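PDB 3HFQ: uncharacterized protein lp_2219 from Lactobacillus plantarum, which is of unknown function but belongs to the lactonase family of seven-bladed beta-propellers, so it may act on a lactone-type substrate. Local coordinates for residues Lys13-Gln16 with Gly17-Gly21. The protein carries 1 engineered substitution. Numbering follows the deposited sequence.
Sequences KTSQ and GIYQG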
loop_
_atom_site.group_PDB
_atom_site.type_symbol
_atom_site.label_atom_id
_atom_site.label_comp_id
_atom_site.label_asym_id
_atom_site.label_seq_id
_atom_site.Cartn_x
_atom_site.Cartn_y
_atom_site.Cartn_z
ATOM N N LYS A 13 20.532 5.492 1.261
ATOM C CA LYS A 13 21.696 5.060 2.030
ATOM C C LYS A 13 22.484 3.902 1.424
ATOM O O LYS A 13 23.600 4.097 0.939
ATOM C CB LYS A 13 21.279 4.703 3.463
ATOM C CG LYS A 13 20.810 5.905 4.275
ATOM C CD LYS A 13 20.488 5.547 5.721
ATOM C CE LYS A 13 19.191 4.765 5.841
ATOM N NZ LYS A 13 18.860 4.465 7.262
ATOM N N THR A 14 21.920 2.700 1.449
ATOM C CA THR A 14 22.631 1.545 0.914
ATOM C C THR A 14 21.887 0.712 -0.127
ATOM O O THR A 14 22.499 -0.088 -0.831
ATOM C CB THR A 14 23.064 0.601 2.049
ATOM O OG1 THR A 14 23.708 -0.548 1.488
ATOM C CG2 THR A 14 21.862 0.155 2.858
ATOM N N SER A 15 20.575 0.891 -0.224
ATOM C CA SER A 15 19.779 0.131 -1.189
ATOM C C SER A 15 20.128 0.475 -2.637
ATOM O O SER A 15 20.427 1.624 -2.952
ATOM C CB SER A 15 18.288 0.386 -0.961
ATOM O OG SER A 15 17.512 -0.203 -1.989
ATOM N N GLN A 16 20.078 -0.524 -3.512
ATOM C CA GLN A 16 20.368 -0.311 -4.927
ATOM C C GLN A 16 19.114 -0.430 -5.789
ATOM O O GLN A 16 19.189 -0.352 -7.018
ATOM C CB GLN A 16 21.421 -1.309 -5.418
ATOM C CG GLN A 16 22.801 -1.084 -4.837
ATOM C CD GLN A 16 23.811 -2.082 -5.361
ATOM O OE1 GLN A 16 23.632 -3.292 -5.228
ATOM N NE2 GLN A 16 24.882 -1.579 -5.964
ATOM N N GLY A 17 17.963 -0.622 -5.149
ATOM C CA GLY A 17 16.728 -0.726 -5.906
ATOM C C GLY A 17 15.717 -1.736 -5.398
ATOM O O GLY A 17 15.415 -1.792 -4.203
ATOM N N ILE A 18 15.190 -2.536 -6.319
ATOM C CA ILE A 18 14.195 -3.549 -5.991
ATOM C C ILE A 18 14.866 -4.889 -5.704
ATOM O O ILE A 18 15.658 -5.384 -6.511
ATOM C CB ILE A 18 13.194 -3.718 -7.158
ATOM C CG1 ILE A 18 12.536 -2.371 -7.462
ATOM C CG2 ILE A 18 12.131 -4.753 -6.801
ATOM C CD1 ILE A 18 11.730 -2.354 -8.738
ATOM N N TYR A 19 14.556 -5.468 -4.549
ATOM C CA TYR A 19 15.122 -6.756 -4.172
ATOM C C TYR A 19 14.079 -7.855 -4.286
ATOM O O TYR A 19 12.886 -7.582 -4.426
ATOM C CB TYR A 19 15.680 -6.714 -2.739
ATOM C CG TYR A 19 16.875 -5.795 -2.585
ATOM C CD1 TYR A 19 16.704 -4.417 -2.464
ATOM C CD2 TYR A 19 18.179 -6.297 -2.628
ATOM C CE1 TYR A 19 17.796 -3.556 -2.394
ATOM C CE2 TYR A 19 19.284 -5.442 -2.561
ATOM C CZ TYR A 19 19.082 -4.073 -2.445
ATOM O OH TYR A 19 20.154 -3.215 -2.384
ATOM N N GLN A 20 14.539 -9.101 -4.239
ATOM C CA GLN A 20 13.634 -10.233 -4.327
ATOM C C GLN A 20 14.058 -11.309 -3.342
ATOM O O GLN A 20 15.245 -11.485 -3.062
ATOM C CB GLN A 20 13.597 -10.781 -5.761
ATOM C CG GLN A 20 14.857 -11.497 -6.236
ATOM C CD GLN A 20 14.809 -11.814 -7.723
ATOM O OE1 GLN A 20 13.750 -12.136 -8.266
ATOM N NE2 GLN A 20 15.958 -11.733 -8.385
ATOM N N GLY A 21 13.075 -12.013 -2.798
ATOM C CA GLY A 21 13.376 -13.054 -1.840
ATOM C C GLY A 21 12.451 -14.239 -1.981
ATOM O O GLY A 21 11.635 -14.311 -2.904
HETATM O O HOH W 1 22.507 -4.186 -2.554
#
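Tyr-19 reaches back along its own chain to Gln-16, where the loop after strand 2-9 enters strand 17-24 of one blade of a seven-bladed beta-propeller. Its phenol oxygen OH accepts the backbone N-H of Gln-16 at 2.9 Å, with an N-H...O angle of 156°. A chi1 of -66° sets CG anti to the carbonyl carbon and brings the phenol end alongside Gln-16; the para hydroxyl extends the ring far enough to accept this N-H, which a short polar side chain could not reach. Around Gln-16, Ser-15 closes an ST turn: OG, anti to its own N (chi1 173°), accepts the N-H of Gly-17 at 3.2 Å. Serine's short hydroxyl can do this while also hydrogen-bonding Thr-9 OG1, which in turn binds Gly-17 O; the same OG lies in the ring plane at the edge of Tyr-19, 3.4 Å from CE1. Glycine suits position 17, because any CB would collide with Gln-16 O at the backbone angles found there. The amide N of Ser-15, like those of Lys-13 and Thr-14, is held by the carboxylate of Glu-333, next to the strand 334-339 that completes the blade. A phenylalanine in place of Tyr-19 would probably leave the Gln-16 N-H without its acceptor and the bridging water without one anchor. That water, in the plane of the ring, is 2.6 Å from Tyr-19 OH and donates to Gln-16 OE1, carried there by the extended glutamine chain, at 3.0 Å.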